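Long-range contacts in adenylation domain (Streptomyces sp., PDB 5N9X), which is an adenylation domain of the AMP-binding (ANL) enzyme family, with a smaller C-terminal domain, and carries ATP and threonine in its pocket: residues 201-206 with 224-229; 443-448 with 483-488; 157-162 with 178-183. All coordinates share one frame; numbering follows the deposited sequence.

Contact 1: residues 201-206 with 224-229; sequences DRWLLF and TGAELV
Glu227 holds CG anti to its backbone N (chi1 -167°) and stays extended beyond it, whereas Arg202 sets CG anti to the carbonyl carbon and bends at chi2 (109°). The two side chains consequently run alongside each other in the same direction. Arg202 CG lies against Glu227 CB and CD, and farther out Glu227 OE1 meets the guanidinium at its edge, near its plane, in a long salt bridge of 3.7 Å to Arg202 NE. Carboxylate and guanidinium planes stand almost perpendicular, at 86°. The other oxygen, Glu227 OE2, is hydrogen-bonded to His38 ND1, so two strands flanking 227-230 help to place this carboxylate.

Beneath these groups, strands 202-205 and 227-230 form the parallel pair of a beta-alpha-beta unit, connected through helix 213-222. The ladder starts with Glu227 N donating to Asp201 O at 3.0 Å. Next, Trp203 straddles Leu228: its N donates to Glu227 O (2.8 Å) and its O accepts from Val229 N (2.8 Å), both bonds lying nearly along the C=O axes. Leu205 N closes the series on Val229 O at 2.8 Å.

Trp203 and Leu228 occupy the sheet face packed against helix 213-222, where the Trp203 ring also meets Trp216 edge-to-face. Leu228 CD1 touches Leu205 CB at 3.8 Å. On the other face Leu204 CD1 crosses obliquely over Val229 CG1, and Leu204 continues to Val246 of helix 239-248. The indole NE1 of Trp203 donates to a water at 3.0 Å, which in turn bonds to Thr224 OG1 (2.9 Å) and, weakly, to Asp201 OD2. Asp201 OD1 is engaged by Arg279 in a salt bridge and by Thr252 OG1 in a hydrogen bond.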
loop_
_atom_site.group_PDB
_atom_site.type_symbol
_atom_site.label_atom_id
_atom_site.label_comp_id
_atom_site.label_asym_id
_atom_site.label_seq_id
_atom_site.Cartn_x
_atom_site.Cartn_y
_atom_site.Cartn_z
ATOM N N ASP A 201 -6.411 7.372 19.856
ATOM C CA ASP A 201 -6.664 7.447 18.420
ATOM C C ASP A 201 -7.674 6.397 17.905
ATOM O O ASP A 201 -7.924 5.368 18.539
ATOM C CB ASP A 201 -5.327 7.342 17.644
ATOM C CG ASP A 201 -4.536 8.652 17.664
ATOM O OD1 ASP A 201 -5.126 9.690 17.311
ATOM O OD2 ASP A 201 -3.344 8.648 18.046
ATOM N N ARG A 202 -8.290 6.717 16.770
ATOM C CA ARG A 202 -9.069 5.761 16.016
ATOM C C ARG A 202 -8.471 5.653 14.620
ATOM O O ARG A 202 -8.404 6.653 13.891
ATOM C CB ARG A 202 -10.531 6.170 15.922
ATOM C CG ARG A 202 -11.404 5.758 17.092
ATOM C CD ARG A 202 -11.772 6.975 17.906
ATOM N NE ARG A 202 -12.833 6.687 18.857
ATOM C CZ ARG A 202 -13.519 7.622 19.507
ATOM N NH1 ARG A 202 -13.252 8.908 19.307
ATOM N NH2 ARG A 202 -14.478 7.273 20.358
ATOM N N TRP A 203 -8.042 4.446 14.257
ATOM C CA TRP A 203 -7.468 4.192 12.947
ATOM C C TRP A 203 -8.543 3.544 12.072
ATOM O O TRP A 203 -9.339 2.736 12.550
ATOM C CB TRP A 203 -6.245 3.287 13.057
ATOM C CG TRP A 203 -5.026 3.938 13.668
ATOM C CD1 TRP A 203 -4.896 4.408 14.945
ATOM C CD2 TRP A 203 -3.759 4.136 13.041
ATOM N NE1 TRP A 203 -3.641 4.900 15.140
ATOM C CE2 TRP A 203 -2.918 4.757 13.989
ATOM C CE3 TRP A 203 -3.256 3.857 11.770
ATOM C CZ2 TRP A 203 -1.593 5.110 13.702
ATOM C CZ3 TRP A 203 -1.955 4.189 11.489
ATOM C CH2 TRP A 203 -1.129 4.815 12.453
ATOM N N LEU A 204 -8.581 3.906 10.797
ATOM C CA LEU A 204 -9.545 3.299 9.899
ATOM C C LEU A 204 -8.857 2.170 9.156
ATOM O O LEU A 204 -7.801 2.388 8.592
ATOM C CB LEU A 204 -10.107 4.346 8.924
ATOM C CG LEU A 204 -11.205 3.891 7.960
ATOM C CD1 LEU A 204 -12.422 3.440 8.756
ATOM C CD2 LEU A 204 -11.575 5.001 6.987
ATOM N N LEU A 205 -9.411 0.961 9.170
ATOM C CA LEU A 205 -8.890 -0.080 8.281
ATOM C C LEU A 205 -9.574 0.070 6.905
ATOM O O LEU A 205 -10.601 -0.552 6.608
ATOM C CB LEU A 205 -9.080 -1.484 8.870
ATOM C CG LEU A 205 -8.587 -2.631 7.968
ATOM C CD1 LEU A 205 -7.093 -2.688 8.009
ATOM C CD2 LEU A 205 -9.139 -3.982 8.423
ATOM N N PHE A 206 -9.004 0.943 6.083
ATOM C CA PHE A 206 -9.543 1.208 4.767
ATOM C C PHE A 206 -9.049 0.200 3.707
ATOM O O PHE A 206 -9.735 -0.049 2.718
ATOM C CB PHE A 206 -9.201 2.656 4.363
ATOM C CG PHE A 206 -9.804 3.088 3.053
ATOM C CD1 PHE A 206 -9.155 2.820 1.851
ATOM C CD2 PHE A 206 -11.032 3.729 3.013
ATOM C CE1 PHE A 206 -9.710 3.207 0.642
ATOM C CE2 PHE A 206 -11.594 4.118 1.800
ATOM C CZ PHE A 206 -10.930 3.857 0.620
ATOM N N THR A 224 -0.677 0.475 20.111
ATOM C CA THR A 224 -0.712 1.637 21.007
ATOM C C THR A 224 -1.905 1.644 21.943
ATOM O O THR A 224 -2.021 2.533 22.777
ATOM C CB THR A 224 -0.740 2.952 20.213
ATOM O OG1 THR A 224 -1.920 2.969 19.395
ATOM C CG2 THR A 224 0.505 3.064 19.343
ATOM N N GLY A 225 -2.794 0.662 21.804
ATOM C CA GLY A 225 -4.012 0.645 22.600
ATOM C C GLY A 225 -5.159 1.378 21.930
ATOM O O GLY A 225 -6.279 1.429 22.461
ATOM N N ALA A 226 -4.874 1.952 20.762
ATOM C CA ALA A 226 -5.866 2.707 20.015
ATOM C C ALA A 226 -6.937 1.776 19.457
ATOM O O ALA A 226 -6.828 0.552 19.519
ATOM C CB ALA A 226 -5.207 3.497 18.879
ATOM N N GLU A 227 -7.966 2.371 18.888
ATOM C CA GLU A 227 -9.064 1.622 18.307
ATOM C C GLU A 227 -8.892 1.424 16.798
ATOM O O GLU A 227 -8.481 2.354 16.093
ATOM C CB GLU A 227 -10.370 2.362 18.589
ATOM C CG GLU A 227 -11.613 1.590 18.321
ATOM C CD GLU A 227 -12.837 2.425 18.612
ATOM O OE1 GLU A 227 -12.862 3.107 19.658
ATOM O OE2 GLU A 227 -13.740 2.454 17.763
ATOM N N LEU A 228 -9.207 0.223 16.313
ATOM C CA LEU A 228 -9.203 -0.062 14.878
ATOM C C LEU A 228 -10.644 -0.159 14.347
ATOM O O LEU A 228 -11.374 -1.117 14.628
ATOM C CB LEU A 228 -8.428 -1.357 14.577
ATOM C CG LEU A 228 -8.311 -1.760 13.095
ATOM C CD1 LEU A 228 -7.554 -0.714 12.283
ATOM C CD2 LEU A 228 -7.638 -3.127 12.913
ATOM N N VAL A 229 -11.054 0.835 13.579
ATOM C CA VAL A 229 -12.380 0.835 12.988
ATOM C C VAL A 229 -12.393 0.058 11.656
ATOM O O VAL A 229 -11.757 0.470 10.690
ATOM C CB VAL A 229 -12.861 2.269 12.782
ATOM C CG1 VAL A 229 -14.270 2.288 12.230
ATOM C CG2 VAL A 229 -12.780 3.021 14.101
HETATM O O HOH W 1 -2.506 5.340 17.906
#

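Contact 2: residues 443-448 with 483-488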
loop_
_atom_site.group_PDB
_atom_site.type_symbol
_atom_site.label_atom_id
_atom_site.label_comp_id
_atom_site.label_asym_id
_atom_site.label_seq_id
_atom_site.Cartn_x
_atom_site.Cartn_y
_atom_site.Cartn_z
ATOM N N ARG A 443 -4.438 14.406 -17.936
ATOM C CA ARG A 443 -5.208 14.777 -16.744
ATOM C C ARG A 443 -5.496 16.291 -16.622
ATOM O O ARG A 443 -6.477 16.702 -16.001
ATOM C CB ARG A 443 -4.482 14.288 -15.488
ATOM C CG ARG A 443 -4.924 12.924 -15.014
ATOM C CD ARG A 443 -4.272 12.563 -13.688
ATOM N NE ARG A 443 -3.905 11.150 -13.663
ATOM C CZ ARG A 443 -2.652 10.718 -13.768
ATOM N NH1 ARG A 443 -1.655 11.593 -13.888
ATOM N NH2 ARG A 443 -2.394 9.423 -13.757
ATOM N N THR A 444 -4.640 17.100 -17.231
ATOM C CA THR A 444 -4.807 18.556 -17.285
ATOM C C THR A 444 -6.153 18.963 -17.899
ATOM O O THR A 444 -6.647 20.058 -17.660
ATOM C CB THR A 444 -3.619 19.197 -18.061
ATOM O OG1 THR A 444 -2.561 19.482 -17.144
ATOM C CG2 THR A 444 -3.993 20.471 -18.736
ATOM N N HIS A 445 -6.791 18.059 -18.631
ATOM C CA HIS A 445 -8.125 18.362 -19.156
ATOM C C HIS A 445 -9.200 18.315 -18.064
ATOM O O HIS A 445 -9.434 17.274 -17.470
ATOM C CB HIS A 445 -8.496 17.399 -20.288
ATOM C CG HIS A 445 -9.667 17.848 -21.099
ATOM N ND1 HIS A 445 -10.960 17.821 -20.625
ATOM C CD2 HIS A 445 -9.736 18.350 -22.351
ATOM C CE1 HIS A 445 -11.776 18.278 -21.556
ATOM N NE2 HIS A 445 -11.058 18.603 -22.614
ATOM N N PRO A 446 -9.910 19.431 -17.863
ATOM C CA PRO A 446 -10.829 19.591 -16.719
ATOM C C PRO A 446 -11.846 18.455 -16.506
ATOM O O PRO A 446 -12.171 18.134 -15.363
ATOM C CB PRO A 446 -11.562 20.907 -17.026
ATOM C CG PRO A 446 -10.933 21.469 -18.296
ATOM C CD PRO A 446 -10.193 20.368 -18.963
ATOM N N ALA A 447 -12.322 17.849 -17.588
ATOM C CA ALA A 447 -13.331 16.797 -17.505
ATOM C C ALA A 447 -12.719 15.382 -17.429
ATOM O O ALA A 447 -13.448 14.370 -17.472
ATOM C CB ALA A 447 -14.273 16.898 -18.690
ATOM N N VAL A 448 -11.396 15.317 -17.313
ATOM C CA VAL A 448 -10.710 14.047 -17.180
ATOM C C VAL A 448 -10.249 13.783 -15.755
ATOM O O VAL A 448 -9.394 14.507 -15.246
ATOM C CB VAL A 448 -9.473 13.968 -18.092
ATOM C CG1 VAL A 448 -8.739 12.652 -17.843
ATOM C CG2 VAL A 448 -9.874 14.096 -19.546
ATOM N N ARG A 483 -11.313 13.188 -29.561
ATOM C CA ARG A 483 -11.035 14.324 -30.437
ATOM C C ARG A 483 -10.725 15.609 -29.673
ATOM O O ARG A 483 -9.732 16.283 -29.949
ATOM C CB ARG A 483 -12.227 14.539 -31.362
ATOM C CG ARG A 483 -11.915 15.225 -32.674
ATOM C CD ARG A 483 -13.191 15.489 -33.423
ATOM N NE ARG A 483 -12.969 16.337 -34.592
ATOM C CZ ARG A 483 -13.945 16.802 -35.360
ATOM N NH1 ARG A 483 -15.198 16.494 -35.081
ATOM N NH2 ARG A 483 -13.664 17.565 -36.405
ATOM N N ALA A 484 -11.575 15.950 -28.709
ATOM C CA ALA A 484 -11.347 17.131 -27.883
ATOM C C ALA A 484 -10.080 16.967 -27.043
ATOM O O ALA A 484 -9.316 17.914 -26.855
ATOM C CB ALA A 484 -12.551 17.395 -26.989
ATOM N N LEU A 485 -9.860 15.753 -26.549
ATOM C CA LEU A 485 -8.730 15.468 -25.676
ATOM C C LEU A 485 -7.437 15.583 -26.472
ATOM O O LEU A 485 -6.471 16.221 -26.043
ATOM C CB LEU A 485 -8.882 14.076 -25.056
ATOM C CG LEU A 485 -7.853 13.617 -24.031
ATOM C CD1 LEU A 485 -7.875 14.537 -22.832
ATOM C CD2 LEU A 485 -8.074 12.157 -23.611
ATOM N N ARG A 486 -7.445 14.972 -27.651
ATOM C CA ARG A 486 -6.328 14.991 -28.580
ATOM C C ARG A 486 -5.972 16.433 -28.960
ATOM O O ARG A 486 -4.800 16.817 -28.940
ATOM C CB ARG A 486 -6.695 14.152 -29.810
ATOM C CG ARG A 486 -5.733 14.161 -30.965
ATOM C CD ARG A 486 -6.308 13.359 -32.138
ATOM N NE ARG A 486 -6.441 11.925 -31.871
ATOM C CZ ARG A 486 -5.464 11.035 -32.011
ATOM N NH1 ARG A 486 -4.259 11.415 -32.404
ATOM N NH2 ARG A 486 -5.692 9.760 -31.751
ATOM N N ALA A 487 -6.991 17.227 -29.283
ATOM C CA ALA A 487 -6.812 18.641 -29.620
ATOM C C ALA A 487 -6.192 19.432 -28.478
ATOM O O ALA A 487 -5.350 20.288 -28.704
ATOM C CB ALA A 487 -8.148 19.268 -30.007
ATOM N N HIS A 488 -6.630 19.146 -27.252
ATOM C CA HIS A 488 -6.073 19.799 -26.063
ATOM C C HIS A 488 -4.618 19.439 -25.781
ATOM O O HIS A 488 -3.807 20.302 -25.454
ATOM C CB HIS A 488 -6.909 19.466 -24.827
ATOM C CG HIS A 488 -6.254 19.860 -23.540
ATOM N ND1 HIS A 488 -6.212 21.165 -23.090
ATOM C CD2 HIS A 488 -5.610 19.120 -22.605
ATOM C CE1 HIS A 488 -5.568 21.207 -21.938
ATOM N NE2 HIS A 488 -5.196 19.982 -21.620
#
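In the C-terminal domain, a type I beta turn from His445 to Val448, in the loop that follows helix 435-443, packs against one side of helix 482-492. The turn is closed by Val448 N donating to His445 O at 2.8 Å, and the side chains at its two ends, His445 and Val448, are those that face the helix. The whole contact is made without a hydrogen bond or salt bridge between the segments.

The tight part centres on Leu485. With CG anti to its backbone N (chi1 -176°), it sends CD1 between the two ends of the turn, 3.9 Å from Val448 CG2 and equally 3.9 Å from His445 CB. Leu485 also touches Tyr502 of strand 501-505, while Pro480 packs on His445 and Val448.

One helical turn further on, His488 forms a T-shaped pair with His445: the edge of the His445 ring is directed at the face of the His488 ring, with centroids 5.4 Å apart and planes at 87°. The leading atom is His445 CD2, which also lies 3.9 Å from His488 CB. Pro446 CD lies over one face of the His445 ring, toward its rim. On the edge of that ring, ND1 accepts a weak hydrogen bond from Ala447 N at 3.3 Å, which helps to fix the ring rotation and suggests that ND1 carries no proton.

Away from Leu485 the contact loosens toward solvent. Ala484 and Pro446 are exposed and add little, and both histidines are only partly buried. This otherwise exposed margin has one local tight spot, the closest approach of the contact: Thr444 crosses His488 at about a right angle, its methyl CG2 coming to the imidazole edge 3.2 Å from His488 NE2.

Contact 3: residues 157-162 with 178-183; sequences GPQDVA and PVRHGN
The open end of the beta hairpin 161-167/175-180 is joined here to the start of helix 181-191, which follows directly from the second strand. Ala162 N donates to Val179 O at 2.8 Å, on a lone pair in the carbonyl plane, while Val161 and Arg180 form an antiparallel non-hydrogen-bonded pair with diverging side chains. Val161 CG1 packs on Pro178 CB.

Before the first strand, a type I beta turn from Gly157 to Asp160 takes over. Asp160 secures it from within, OD2 accepting from Gly157 N at 2.8 Å through its anti lone pair. The turn presents its carbonyls to the helix end: His181 N donates to Asp160 O (3.0 Å), nearly along the C=O axis, and Gly182 N to Pro158 O (2.8 Å), on a lone pair. The first two N-H groups of the helix are thereby satisfied by the preceding turn. Gly182, without a side chain, lets its CA approach Pro158 CA to 4.2 Å. Arg180 is the N-cap residue, and its own N donates back to Asn183 OD1, from above the carbonyl plane.

In this family the hairpin's connecting loop holds the glycine-, serine- and threonine-rich signature sequence, at the ATP pocket; the contact lies at the other end of the two strands. The His181 ring, its CG anti to the carbonyl carbon (chi1 -81°), lies flat over Ala162: the methyl CB sits 3.8 Å from the ring centroid, 5° off the normal, a CH-pi contact. Leu20 N fixes the ring through ND1, and Asp160 O lies at its edge, 3.3 Å from CD2. The Arg180 chain, bent at chi2 (147°), carries its guanidinium beneath Gln159 O, which lies over one face, and NH1 forms a salt bridge with Glu373.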
loop_
_atom_site.group_PDB
_atom_site.type_symbol
_atom_site.label_atom_id
_atom_site.label_comp_id
_atom_site.label_asym_id
_atom_site.label_seq_id
_atom_site.Cartn_x
_atom_site.Cartn_y
_atom_site.Cartn_z
ATOM N N GLY A 157 10.414 -14.821 16.793
ATOM C CA GLY A 157 11.454 -13.833 17.033
ATOM C C GLY A 157 11.429 -12.698 16.014
ATOM O O GLY A 157 10.646 -12.727 15.067
ATOM N N PRO A 158 12.267 -11.673 16.219
ATOM C CA PRO A 158 12.352 -10.569 15.252
ATOM C C PRO A 158 12.690 -11.045 13.842
ATOM O O PRO A 158 12.243 -10.443 12.857
ATOM C CB PRO A 158 13.480 -9.681 15.808
ATOM C CG PRO A 158 14.063 -10.415 16.993
ATOM C CD PRO A 158 13.012 -11.382 17.456
ATOM N N GLN A 159 13.465 -12.121 13.738
ATOM C CA GLN A 159 13.861 -12.599 12.422
ATOM C C GLN A 159 12.900 -13.598 11.812
ATOM O O GLN A 159 13.139 -14.054 10.714
ATOM C CB GLN A 159 15.275 -13.172 12.478
ATOM C CG GLN A 159 16.280 -12.211 13.115
ATOM C CD GLN A 159 16.756 -11.123 12.150
ATOM O OE1 GLN A 159 16.028 -10.704 11.241
ATOM N NE2 GLN A 159 17.993 -10.666 12.343
ATOM N N ASP A 160 11.794 -13.901 12.486
ATOM C CA ASP A 160 10.724 -14.670 11.847
ATOM C C ASP A 160 9.798 -13.811 10.972
ATOM O O ASP A 160 9.523 -12.650 11.268
ATOM C CB ASP A 160 9.918 -15.444 12.901
ATOM C CG ASP A 160 10.715 -16.618 13.488
ATOM O OD1 ASP A 160 10.968 -17.573 12.713
ATOM O OD2 ASP A 160 11.113 -16.581 14.685
ATOM N N VAL A 161 9.353 -14.396 9.868
ATOM C CA VAL A 161 8.487 -13.724 8.911
ATOM C C VAL A 161 7.101 -13.523 9.503
ATOM O O VAL A 161 6.487 -14.460 10.011
ATOM C CB VAL A 161 8.386 -14.519 7.584
ATOM C CG1 VAL A 161 7.518 -13.814 6.575
ATOM C CG2 VAL A 161 9.772 -14.736 6.996
ATOM N N ALA A 162 6.614 -12.288 9.425
ATOM C CA ALA A 162 5.300 -11.966 9.932
ATOM C C ALA A 162 4.271 -12.118 8.818
ATOM O O ALA A 162 3.169 -12.621 9.021
ATOM C CB ALA A 162 5.280 -10.543 10.507
ATOM N N PRO A 178 8.353 -11.436 1.595
ATOM C CA PRO A 178 8.195 -11.801 3.010
ATOM C C PRO A 178 8.763 -10.734 3.934
ATOM O O PRO A 178 9.940 -10.378 3.833
ATOM C CB PRO A 178 8.978 -13.113 3.129
ATOM C CG PRO A 178 10.040 -12.994 2.063
ATOM C CD PRO A 178 9.504 -12.110 0.964
ATOM N N VAL A 179 7.930 -10.233 4.837
ATOM C CA VAL A 179 8.345 -9.170 5.755
ATOM C C VAL A 179 8.418 -9.701 7.177
ATOM O O VAL A 179 7.429 -10.252 7.693
ATOM C CB VAL A 179 7.378 -7.974 5.683
ATOM C CG1 VAL A 179 7.714 -6.917 6.725
ATOM C CG2 VAL A 179 7.391 -7.399 4.284
ATOM N N ARG A 180 9.583 -9.544 7.802
ATOM C CA ARG A 180 9.807 -10.037 9.173
ATOM C C ARG A 180 9.280 -9.134 10.307
ATOM O O ARG A 180 9.110 -7.932 10.131
ATOM C CB ARG A 180 11.300 -10.277 9.387
ATOM C CG ARG A 180 11.824 -11.461 8.607
ATOM C CD ARG A 180 13.256 -11.245 8.165
ATOM N NE ARG A 180 13.970 -12.521 8.055
ATOM C CZ ARG A 180 15.268 -12.682 8.314
ATOM N NH1 ARG A 180 16.011 -11.640 8.675
ATOM N NH2 ARG A 180 15.827 -13.884 8.208
ATOM N N HIS A 181 9.020 -9.746 11.460
ATOM C CA HIS A 181 8.579 -9.048 12.663
ATOM C C HIS A 181 9.457 -7.837 12.958
ATOM O O HIS A 181 8.949 -6.736 13.150
ATOM C CB HIS A 181 8.571 -10.016 13.860
ATOM C CG HIS A 181 7.349 -10.880 13.927
ATOM N ND1 HIS A 181 6.150 -10.444 14.462
ATOM C CD2 HIS A 181 7.141 -12.160 13.531
ATOM C CE1 HIS A 181 5.257 -11.414 14.378
ATOM N NE2 HIS A 181 5.830 -12.466 13.815
ATOM N N GLY A 182 10.770 -8.042 12.988
ATOM C CA GLY A 182 11.732 -6.965 13.142
ATOM C C GLY A 182 11.683 -5.906 12.059
ATOM O O GLY A 182 11.979 -4.734 12.316
ATOM N N ASN A 183 11.319 -6.284 10.837
ATOM C CA ASN A 183 11.078 -5.255 9.829
ATOM C C ASN A 183 9.921 -4.349 10.280
ATOM O O ASN A 183 10.093 -3.129 10.382
ATOM C CB ASN A 183 10.762 -5.839 8.447
ATOM C CG ASN A 183 11.907 -6.663 7.847
ATOM O OD1 ASN A 183 11.655 -7.680 7.239
ATOM N ND2 ASN A 183 13.147 -6.191 7.970
#

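Along the chain the contacts come in series: contact 3 closes first, contact 1 follows, and contact 2 opens well after both. Contacts 3 and 1 fall within the large AMP-binding part of the enzyme and are close in sequence, since helix 181-191 of contact 3 is followed by strand 202-205 of contact 1; their centres are about 23 Å apart, yet they lie in separate sheets and do not touch. Contact 2 belongs to the C-terminal domain, with its centre about 40 Å from that of contact 1 and about 47 Å from that of contact 3; contacts 2 and 3 lie on opposite sides of the chain's centre. The three therefore sample both parts of this two-part enzyme, whose ATP pocket draws residues from each.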